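Local coordinates for HTH-type transcriptional regulator cbl (Escherichia coli K12, PDB 2FYI), which is a LysR-family transcriptional regulator, seen here as its cofactor-binding domain, and may act as an accessory regulator of the cys regulon in the sulphate starvation response, at residues A[20-23]-A[24-28]; A[116-120]-A[121-125]; A[205-208]-A[209-212]; A[216-219]-A[220-224]. All blocks are in the same frame, centred on the assembly; numbering follows the deposited sequence.

Contact 1. Residues A[20-23]-A[24-28]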
loop_
_atom_site.group_PDB
_atom_site.type_symbol
_atom_site.label_atom_id
_atom_site.label_comp_id
_atom_site.label_asym_id
_atom_site.label_seq_id
_atom_site.Cartn_x
_atom_site.Cartn_y
_atom_site.Cartn_z
ATOM N N THR A 20 5.962 8.393 -6.276
ATOM C CA THR A 20 6.347 7.029 -6.505
ATOM C C THR A 20 5.356 5.977 -5.990
ATOM O O THR A 20 4.367 6.293 -5.337
ATOM C CB THR A 20 7.710 6.792 -5.903
ATOM O OG1 THR A 20 8.239 5.600 -6.461
ATOM C CG2 THR A 20 7.640 6.677 -4.394
ATOM N N THR A 21 5.637 4.720 -6.289
ATOM C CA THR A 21 4.823 3.576 -5.843
ATOM C C THR A 21 5.361 2.928 -4.582
ATOM O O THR A 21 6.509 3.163 -4.200
ATOM C CB THR A 21 4.819 2.471 -6.920
ATOM O OG1 THR A 21 6.178 2.081 -7.232
ATOM C CG2 THR A 21 4.157 2.987 -8.167
ATOM N N HIS A 22 4.541 2.082 -3.971
ATOM C CA HIS A 22 4.908 1.355 -2.774
ATOM C C HIS A 22 6.200 0.605 -2.993
ATOM O O HIS A 22 7.112 0.612 -2.145
ATOM C CB HIS A 22 3.802 0.357 -2.441
ATOM C CG HIS A 22 4.124 -0.530 -1.277
ATOM N ND1 HIS A 22 4.895 -1.673 -1.399
ATOM C CD2 HIS A 22 3.791 -0.433 0.032
ATOM C CE1 HIS A 22 5.022 -2.236 -0.212
ATOM N NE2 HIS A 22 4.366 -1.501 0.672
ATOM N N THR A 23 6.281 -0.043 -4.152
ATOM C CA THR A 23 7.434 -0.876 -4.446
ATOM C C THR A 23 8.759 -0.116 -4.321
ATOM O O THR A 23 9.662 -0.561 -3.629
ATOM C CB THR A 23 7.399 -1.526 -5.860
ATOM O OG1 THR A 23 6.116 -2.094 -6.141
ATOM C CG2 THR A 23 8.449 -2.602 -5.940
ATOM N N GLN A 24 8.904 1.018 -5.004
ATOM C CA GLN A 24 10.207 1.675 -4.959
ATOM C C GLN A 24 10.366 2.412 -3.635
ATOM O O GLN A 24 11.437 2.402 -3.063
ATOM C CB GLN A 24 10.479 2.572 -6.190
ATOM C CG GLN A 24 9.420 2.521 -7.319
ATOM C CD GLN A 24 9.373 1.207 -8.117
ATOM O OE1 GLN A 24 10.153 0.264 -7.891
ATOM N NE2 GLN A 24 8.446 1.148 -9.068
ATOM N N ALA A 25 9.294 2.992 -3.115
ATOM C CA ALA A 25 9.399 3.675 -1.866
ATOM C C ALA A 25 10.025 2.756 -0.793
ATOM O O ALA A 25 10.861 3.190 0.015
ATOM C CB ALA A 25 8.057 4.172 -1.472
ATOM N N ARG A 26 9.662 1.481 -0.811
ATOM C CA ARG A 26 10.166 0.580 0.193
ATOM C C ARG A 26 11.475 -0.087 -0.139
ATOM O O ARG A 26 12.301 -0.307 0.736
ATOM C CB ARG A 26 9.165 -0.524 0.440
ATOM C CG ARG A 26 7.906 0.000 0.987
ATOM C CD ARG A 26 7.362 -0.905 1.976
ATOM N NE ARG A 26 8.169 -0.937 3.174
ATOM C CZ ARG A 26 8.078 -1.942 4.039
ATOM N NH1 ARG A 26 7.231 -2.945 3.791
ATOM N NH2 ARG A 26 8.807 -1.948 5.142
ATOM N N TYR A 27 11.667 -0.460 -1.389
ATOM C CA TYR A 27 12.720 -1.413 -1.683
ATOM C C TYR A 27 13.897 -0.898 -2.489
ATOM O O TYR A 27 14.907 -1.582 -2.624
ATOM C CB TYR A 27 12.157 -2.647 -2.373
ATOM C CG TYR A 27 11.007 -3.230 -1.625
ATOM C CD1 TYR A 27 9.750 -3.357 -2.215
ATOM C CD2 TYR A 27 11.164 -3.619 -0.307
ATOM C CE1 TYR A 27 8.676 -3.865 -1.515
ATOM C CE2 TYR A 27 10.115 -4.132 0.397
ATOM C CZ TYR A 27 8.865 -4.250 -0.202
ATOM O OH TYR A 27 7.829 -4.786 0.547
ATOM N N SER A 28 13.792 0.298 -3.044
ATOM C CA SER A 28 14.923 0.853 -3.830
ATOM C C SER A 28 15.304 2.274 -3.467
ATOM O O SER A 28 16.477 2.583 -3.456
ATOM C CB SER A 28 14.635 0.835 -5.321
ATOM O OG SER A 28 14.000 -0.382 -5.676
#
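Ala25 N, Arg26 N and Tyr27 N donate in succession to Thr21 O, His22 O and Thr23 O, three i to i+4 bonds of about 3.0 Å that wind the chain into a short helix with Thr21 at its N-cap position. Among the side chains, His22 pairs with Arg26, one turn on. The His22 ring stands with CG anti to the backbone N (chi1 176°), and the Arg26 chain runs alongside it in the same direction, placing CG over one ring face, 4.0 Å from the centroid, in a CH-pi contact. CD of Arg26 lies 3.3 Å from His22 NE2. The guanidinium beyond is turned 75° from the ring and forms a salt bridge with Asp149. This is the strand-to-helix turn at the end of strand 14-20, in a LysR substrate-binding domain of the periplasmic-binding-protein clan. Here Gln24 bends back at chi2 across Thr20 and Thr21: its CG is 3.4 Å from Thr20 OG1, which is hydrogen-bonded to Ile68 O, and its NE2 is 3.1 Å from Thr21 OG1. With an alanine at Gln24, the hydroxyl of Thr21 would probably lose its amide neighbour and a gap would open beside Thr20. Next to Arg26, Tyr27 turns one ring face to Arg26 CB, while Tyr27 OH lies near the plane of the His22 ring, 3.9 Å from CE1.

Contact 2. Residues A[116-120]-A[121-125]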
loop_
_atom_site.group_PDB
_atom_site.type_symbol
_atom_site.label_atom_id
_atom_site.label_comp_id
_atom_site.label_asym_id
_atom_site.label_seq_id
_atom_site.Cartn_x
_atom_site.Cartn_y
_atom_site.Cartn_z
ATOM N N ILE A 116 -1.874 -14.908 -5.212
ATOM C CA ILE A 116 -1.998 -13.651 -4.533
ATOM C C ILE A 116 -0.993 -12.763 -5.199
ATOM O O ILE A 116 0.205 -12.966 -5.087
ATOM C CB ILE A 116 -1.661 -13.776 -3.066
ATOM C CG1 ILE A 116 -2.462 -14.895 -2.441
ATOM C CG2 ILE A 116 -1.933 -12.469 -2.330
ATOM C CD1 ILE A 116 -1.947 -15.204 -1.098
ATOM N N THR A 117 -1.480 -11.776 -5.927
ATOM C CA THR A 117 -0.577 -10.957 -6.707
ATOM C C THR A 117 -1.119 -9.561 -6.945
ATOM O O THR A 117 -2.202 -9.228 -6.460
ATOM C CB THR A 117 -0.200 -11.627 -8.015
ATOM O OG1 THR A 117 1.020 -11.053 -8.467
ATOM C CG2 THR A 117 -1.252 -11.421 -9.051
ATOM N N TYR A 118 -0.348 -8.751 -7.665
ATOM C CA TYR A 118 -0.717 -7.356 -7.893
ATOM C C TYR A 118 -1.950 -7.237 -8.759
ATOM O O TYR A 118 -2.202 -8.067 -9.605
ATOM C CB TYR A 118 0.439 -6.592 -8.541
ATOM C CG TYR A 118 1.711 -6.731 -7.761
ATOM C CD1 TYR A 118 2.763 -7.497 -8.261
ATOM C CD2 TYR A 118 1.843 -6.145 -6.508
ATOM C CE1 TYR A 118 3.928 -7.660 -7.545
ATOM C CE2 TYR A 118 2.998 -6.298 -5.788
ATOM C CZ TYR A 118 4.040 -7.069 -6.313
ATOM O OH TYR A 118 5.215 -7.237 -5.615
ATOM N N ARG A 119 -2.717 -6.189 -8.552
ATOM C CA ARG A 119 -3.859 -5.945 -9.381
ATOM C C ARG A 119 -3.403 -5.500 -10.787
ATOM O O ARG A 119 -2.277 -5.093 -10.963
ATOM C CB ARG A 119 -4.680 -4.859 -8.728
ATOM C CG ARG A 119 -4.558 -3.582 -9.466
ATOM C CD ARG A 119 -4.860 -2.390 -8.630
ATOM N NE ARG A 119 -6.185 -2.404 -8.029
ATOM C CZ ARG A 119 -6.771 -1.297 -7.609
ATOM N NH1 ARG A 119 -6.138 -0.145 -7.783
ATOM N NH2 ARG A 119 -7.960 -1.329 -7.033
ATOM N N GLN A 120 -4.274 -5.566 -11.788
ATOM C CA GLN A 120 -3.887 -5.207 -13.150
ATOM C C GLN A 120 -3.487 -3.777 -13.182
ATOM O O GLN A 120 -4.106 -2.961 -12.526
ATOM C CB GLN A 120 -5.038 -5.381 -14.120
ATOM C CG GLN A 120 -5.817 -6.634 -13.873
ATOM C CD GLN A 120 -6.389 -7.209 -15.148
ATOM O OE1 GLN A 120 -7.373 -6.699 -15.696
ATOM N NE2 GLN A 120 -5.777 -8.276 -15.630
ATOM N N GLY A 121 -2.454 -3.478 -13.961
ATOM C CA GLY A 121 -1.977 -2.119 -14.112
ATOM C C GLY A 121 -0.794 -1.794 -13.225
ATOM O O GLY A 121 -0.166 -0.743 -13.387
ATOM N N ILE A 122 -0.474 -2.678 -12.286
ATOM C CA ILE A 122 0.560 -2.353 -11.307
ATOM C C ILE A 122 1.531 -3.484 -10.943
ATOM O O ILE A 122 1.166 -4.664 -10.863
ATOM C CB ILE A 122 -0.029 -1.742 -10.005
ATOM C CG1 ILE A 122 -0.819 -2.787 -9.216
ATOM C CG2 ILE A 122 -0.882 -0.536 -10.317
ATOM C CD1 ILE A 122 -0.466 -2.803 -7.792
ATOM N N THR A 123 2.770 -3.070 -10.703
ATOM C CA THR A 123 3.918 -3.947 -10.473
ATOM C C THR A 123 4.023 -5.179 -11.391
ATOM O O THR A 123 4.140 -6.331 -10.955
ATOM C CB THR A 123 4.047 -4.242 -8.974
ATOM O OG1 THR A 123 3.960 -2.995 -8.291
ATOM C CG2 THR A 123 5.398 -4.829 -8.626
ATOM N N GLY A 124 3.954 -4.894 -12.684
ATOM C CA GLY A 124 4.264 -5.867 -13.710
ATOM C C GLY A 124 3.272 -6.983 -13.890
ATOM O O GLY A 124 3.619 -8.036 -14.381
ATOM N N ARG A 125 2.031 -6.742 -13.508
ATOM C CA ARG A 125 1.003 -7.774 -13.501
ATOM C C ARG A 125 0.832 -8.351 -14.892
ATOM O O ARG A 125 0.517 -9.539 -15.064
ATOM C CB ARG A 125 -0.315 -7.185 -12.987
ATOM C CG ARG A 125 -1.517 -8.026 -13.256
ATOM C CD ARG A 125 -1.453 -9.376 -12.553
ATOM N NE ARG A 125 -2.589 -10.161 -13.017
ATOM C CZ ARG A 125 -3.811 -10.120 -12.491
ATOM N NH1 ARG A 125 -4.091 -9.386 -11.423
ATOM N NH2 ARG A 125 -4.764 -10.833 -13.042
#
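Tyr118 and Thr123 meet face-on: Thr123 CB sits above the middle of the tyrosine ring, 3.5 Å from its centroid and only 8° off the normal, a CH-pi contact. Thr123 holds CG2 anti to its own backbone N, which carries this methyl out over the far half of the ring, 3.4 Å from Tyr118 CE1. One face of the ring is thus covered by a side chain only five residues further on, after the chain has turned back on itself.

Arg125 approaches the same tyrosine at its backbone. Its guanidinium comes edge-on, and NH1 donates to Tyr118 O at 2.9 Å with a fairly straight N-H (161°); the oxygen lies in the guanidinium plane and the donor in the carbonyl plane. With NE held as well, in a salt bridge to Asp129, the planar group is gripped at two points that probably fix its rotation. Gln120 crosses over one guanidinium face instead, with NE2 3.8 Å from Arg125 NH2 and the amide and guanidinium planes 51° apart. Asp129 is shared by the two, since it also takes a weak hydrogen bond from Gln120 NE2.

What brings these groups round is a type II turn from Arg119 to Ile122, closed by Ile122 N to Arg119 O at 3.3 Å, with Gly121 at positive phi. The turn links strand 115-118, which runs parallel to strands 141-145 and 161-165, to helix 125-134; helix 148-157 lies against the strand, and Ser148 there hydrogen-bonds the Tyr118 hydroxyl.

Contact 3. Residues A[205-208]-A[209-212]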
loop_
_atom_site.group_PDB
_atom_site.type_symbol
_atom_site.label_atom_id
_atom_site.label_comp_id
_atom_site.label_asym_id
_atom_site.label_seq_id
_atom_site.Cartn_x
_atom_site.Cartn_y
_atom_site.Cartn_z
ATOM N N VAL A 205 17.430 18.345 -9.119
ATOM C CA VAL A 205 16.574 17.347 -9.764
ATOM C C VAL A 205 17.468 16.633 -10.743
ATOM O O VAL A 205 17.483 15.410 -10.798
ATOM C CB VAL A 205 15.416 17.986 -10.567
ATOM C CG1 VAL A 205 14.639 16.930 -11.378
ATOM C CG2 VAL A 205 14.520 18.797 -9.664
ATOM N N TRP A 206 18.244 17.408 -11.505
ATOM C CA TRP A 206 19.114 16.818 -12.527
ATOM C C TRP A 206 20.096 15.857 -11.872
ATOM O O TRP A 206 20.340 14.760 -12.375
ATOM C CB TRP A 206 19.851 17.879 -13.338
ATOM C CG TRP A 206 18.967 18.824 -14.062
ATOM C CD1 TRP A 206 18.886 20.198 -13.885
ATOM C CD2 TRP A 206 18.035 18.503 -15.089
ATOM N NE1 TRP A 206 17.963 20.740 -14.755
ATOM C CE2 TRP A 206 17.422 19.720 -15.503
ATOM C CE3 TRP A 206 17.651 17.312 -15.707
ATOM C CZ2 TRP A 206 16.440 19.760 -16.507
ATOM C CZ3 TRP A 206 16.680 17.355 -16.699
ATOM C CH2 TRP A 206 16.088 18.568 -17.090
ATOM N N ARG A 207 20.626 16.260 -10.720
ATOM C CA ARG A 207 21.526 15.387 -10.011
ATOM C C ARG A 207 20.888 14.098 -9.504
ATOM O O ARG A 207 21.490 13.041 -9.590
ATOM C CB ARG A 207 22.210 16.093 -8.864
ATOM C CG ARG A 207 23.337 15.217 -8.367
ATOM C CD ARG A 207 24.484 15.214 -9.385
ATOM N NE ARG A 207 25.348 16.362 -9.106
ATOM C CZ ARG A 207 26.407 16.313 -8.289
ATOM N NH1 ARG A 207 26.749 15.150 -7.711
ATOM N NH2 ARG A 207 27.141 17.411 -8.061
ATOM N N PHE A 208 19.678 14.180 -8.969
ATOM C CA PHE A 208 19.026 12.997 -8.446
ATOM C C PHE A 208 18.989 11.887 -9.471
ATOM O O PHE A 208 19.225 10.727 -9.153
ATOM C CB PHE A 208 17.600 13.309 -8.026
ATOM C CG PHE A 208 16.917 12.158 -7.347
ATOM C CD1 PHE A 208 16.931 12.042 -5.974
ATOM C CD2 PHE A 208 16.278 11.169 -8.090
ATOM C CE1 PHE A 208 16.313 10.958 -5.349
ATOM C CE2 PHE A 208 15.650 10.085 -7.462
ATOM C CZ PHE A 208 15.676 9.986 -6.098
ATOM N N LEU A 209 18.675 12.243 -10.709
ATOM C CA LEU A 209 18.548 11.233 -11.747
ATOM C C LEU A 209 19.884 10.577 -11.943
ATOM O O LEU A 209 19.974 9.356 -12.046
ATOM C CB LEU A 209 18.041 11.813 -13.077
ATOM C CG LEU A 209 16.579 12.268 -13.128
ATOM C CD1 LEU A 209 15.955 11.866 -14.417
ATOM C CD2 LEU A 209 15.817 11.622 -12.020
ATOM N N GLU A 210 20.929 11.387 -11.974
ATOM C CA GLU A 210 22.270 10.873 -12.241
ATOM C C GLU A 210 22.718 9.893 -11.141
ATOM O O GLU A 210 23.062 8.727 -11.378
ATOM C CB GLU A 210 23.224 12.044 -12.343
ATOM C CG GLU A 210 24.583 11.654 -12.771
ATOM C CD GLU A 210 25.586 12.630 -12.221
ATOM O OE1 GLU A 210 25.771 13.730 -12.826
ATOM O OE2 GLU A 210 26.163 12.303 -11.152
ATOM N N LEU A 211 22.695 10.421 -9.930
ATOM C CA LEU A 211 22.786 9.673 -8.710
ATOM C C LEU A 211 22.109 8.300 -8.775
ATOM O O LEU A 211 22.629 7.342 -8.215
ATOM C CB LEU A 211 22.138 10.515 -7.628
ATOM C CG LEU A 211 22.661 10.298 -6.220
ATOM C CD1 LEU A 211 24.089 9.730 -6.249
ATOM C CD2 LEU A 211 22.550 11.616 -5.444
ATOM N N CYS A 212 20.949 8.209 -9.430
ATOM C CA CYS A 212 20.228 6.939 -9.601
ATOM C C CYS A 212 20.892 5.961 -10.559
ATOM O O CYS A 212 20.771 4.731 -10.389
ATOM C CB CYS A 212 18.877 7.207 -10.194
ATOM S SG CYS A 212 17.675 7.408 -8.997
#
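Cys212 comes up beside the Phe208 ring, one turn on, on the side of helix 203-212 that packs into the domain. With CG anti to the backbone N (chi1 -174°), the phenylalanine ring swings along the helix, so that the cysteine sulfur lies obliquely to it in a sulfur-aromatic contact, SG being 4.5 Å from the ring centroid and 3.7 Å from Phe208 CE2. Leu209 closes in from another direction, crossing Phe208 at about a right angle and setting its CD2 in the ring plane, 4.0 Å from Phe208 CD2. Leu29 and Val32 of helix 29-39 also touch the ring, while Leu209 rests on Leu195 of strand 189-196.

The other side, partly exposed, is looser. Arg207 and Glu210 lie side by side and point the same way, their guanidinium and carboxylate planes 20° apart. The closest approach is of a methylene to a carboxylate oxygen, Arg207 CD to Glu210 OE2 at 3.8 Å, and NH1 stays 4.5 Å from that oxygen, which stands well out of the guanidinium plane.

No N-H is aimed at the carboxylate, so the attraction between this pair is probably diffuse and electrostatic, whereas ring, sulfur and leucine form a continuous apolar surface that packs on helix 29-39 and strand 189-196.

Contact 4. Residues A[216-219]-A[220-224]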
loop_
_atom_site.group_PDB
_atom_site.type_symbol
_atom_site.label_atom_id
_atom_site.label_comp_id
_atom_site.label_asym_id
_atom_site.label_seq_id
_atom_site.Cartn_x
_atom_site.Cartn_y
_atom_site.Cartn_z
ATOM N N LEU A 216 23.289 7.158 -17.391
ATOM C CA LEU A 216 22.921 8.507 -17.848
ATOM C C LEU A 216 23.905 9.541 -17.315
ATOM O O LEU A 216 24.345 9.461 -16.165
ATOM C CB LEU A 216 21.503 8.837 -17.326
ATOM C CG LEU A 216 20.709 7.672 -16.633
ATOM C CD1 LEU A 216 19.609 8.079 -15.600
ATOM C CD2 LEU A 216 20.148 6.632 -17.662
ATOM N N SER A 217 24.266 10.504 -18.150
ATOM C CA SER A 217 24.911 11.716 -17.648
ATOM C C SER A 217 23.914 12.897 -17.593
ATOM O O SER A 217 22.885 12.903 -18.296
ATOM C CB SER A 217 26.117 12.086 -18.499
ATOM O OG SER A 217 26.165 13.489 -18.723
ATOM N N VAL A 218 24.215 13.893 -16.757
ATOM C CA VAL A 218 23.341 15.070 -16.635
ATOM C C VAL A 218 23.019 15.695 -18.003
ATOM O O VAL A 218 21.845 15.937 -18.312
ATOM C CB VAL A 218 23.888 16.122 -15.598
ATOM C CG1 VAL A 218 23.475 17.552 -15.949
ATOM C CG2 VAL A 218 23.411 15.768 -14.185
ATOM N N GLU A 219 24.047 15.897 -18.831
ATOM C CA GLU A 219 23.882 16.567 -20.120
ATOM C C GLU A 219 22.949 15.799 -21.025
ATOM O O GLU A 219 22.149 16.378 -21.743
ATOM C CB GLU A 219 25.229 16.787 -20.814
ATOM C CG GLU A 219 26.103 17.844 -20.142
ATOM C CD GLU A 219 26.111 17.686 -18.618
ATOM O OE1 GLU A 219 26.197 16.513 -18.138
ATOM O OE2 GLU A 219 25.999 18.723 -17.903
ATOM N N ASP A 220 23.033 14.484 -20.985
ATOM C CA ASP A 220 22.192 13.690 -21.859
ATOM C C ASP A 220 20.743 13.721 -21.384
ATOM O O ASP A 220 19.808 13.735 -22.198
ATOM C CB ASP A 220 22.729 12.257 -21.968
ATOM C CG ASP A 220 24.255 12.210 -21.968
ATOM O OD1 ASP A 220 24.895 12.798 -22.881
ATOM O OD2 ASP A 220 24.812 11.589 -21.036
ATOM N N ILE A 221 20.560 13.751 -20.070
ATOM C CA ILE A 221 19.220 13.877 -19.517
ATOM C C ILE A 221 18.583 15.208 -19.958
ATOM O O ILE A 221 17.506 15.211 -20.553
ATOM C CB ILE A 221 19.216 13.726 -17.973
ATOM C CG1 ILE A 221 19.621 12.301 -17.571
ATOM C CG2 ILE A 221 17.842 14.057 -17.398
ATOM C CD1 ILE A 221 20.559 12.244 -16.371
ATOM N N LYS A 222 19.258 16.323 -19.691
ATOM C CA LYS A 222 18.762 17.637 -20.087
ATOM C C LYS A 222 18.464 17.709 -21.572
ATOM O O LYS A 222 17.409 18.179 -21.984
ATOM C CB LYS A 222 19.784 18.712 -19.758
ATOM C CG LYS A 222 19.861 19.101 -18.310
ATOM C CD LYS A 222 20.997 20.096 -18.124
ATOM C CE LYS A 222 21.046 20.616 -16.703
ATOM N NZ LYS A 222 22.049 21.691 -16.577
ATOM N N ARG A 223 19.409 17.245 -22.378
ATOM C CA ARG A 223 19.329 17.360 -23.826
ATOM C C ARG A 223 18.076 16.712 -24.344
ATOM O O ARG A 223 17.426 17.205 -25.249
ATOM C CB ARG A 223 20.522 16.658 -24.438
ATOM C CG ARG A 223 20.895 17.120 -25.825
ATOM C CD ARG A 223 22.160 16.359 -26.280
ATOM N NE ARG A 223 23.241 16.446 -25.286
ATOM C CZ ARG A 223 24.181 17.402 -25.251
ATOM N NH1 ARG A 223 24.212 18.372 -26.166
ATOM N NH2 ARG A 223 25.110 17.381 -24.295
ATOM N N GLN A 224 17.745 15.594 -23.733
ATOM C CA GLN A 224 16.676 14.733 -24.189
ATOM C C GLN A 224 15.303 15.109 -23.644
ATOM O O GLN A 224 14.295 14.875 -24.288
ATOM C CB GLN A 224 17.025 13.323 -23.791
ATOM C CG GLN A 224 16.442 12.291 -24.670
ATOM C CD GLN A 224 16.491 10.967 -23.979
ATOM O OE1 GLN A 224 17.569 10.393 -23.800
ATOM N NE2 GLN A 224 15.330 10.483 -23.531
#
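A capping box opens helix 218-226, with Ser217 at the N-cap and Asp220 three residues on. Ser217 OG accepts from Glu219 N at 3.2 Å, tying the serine to a first-turn amide that has no helical carbonyl before it. The return bond, from Ser217 N to Asp220 OD2, is weak and the place of that oxygen uncertain, so this half of the box is less sure. Replacing Ser217 by an alanine would remove the hydroxyl and probably leave the Glu219 amide without its cap, so that the first turn is likely to fray. The backbone then settles into i to i+4 bonds: Ile221 N to Ser217 O at 3.0 Å, Lys222 N to Val218 O at 3.0 Å and almost straight (174°), and Arg223 N to Glu219 O at 2.9 Å.

Along the helix surface Val218 and Lys222 run side by side, with Val218 CG1 4.0 Å from Lys222 CE. The extended lysine passes on to Trp206, with which it makes a cation-pi pair. Arg223 folds back at chi3 (-52°), which brings NH2 to 3.5 Å from Glu219 CB, beside the aliphatic root of the glutamate. On the inner side, where Ile221 is buried, its CD1 touches Leu216 CB at 3.7 Å. Leu216 directly precedes the N-cap and Ile221 is the fourth residue after it, the pairing of a hydrophobic staple, which together with a capping box is a classic motif of helix N-termini.

In the fold
Two pairs of neighbours emerge. Contacts 1 and 2 have centres 14 Å apart, yet touch through Thr23 OG1 and Thr123 OG1, 3.2 Å apart, probably hydrogen-bonded. This threonine pair joins the helix start after strand 14-20 to the turn after strand 115-118; the cofactor pocket lies between the two lobes of the domain in other LysR regulators, so these turns probably border it. Contacts 3 and 4, centres 10 Å apart, lie on successive helices, which pack through Trp206 CZ3 and Ile221 CG2 at 3.6 Å. Contact 3 keeps about 7 Å from contact 1 between nearest atoms, whereas contacts 2 and 4, centres 32 Å apart, occupy opposite sides of the chain's centre.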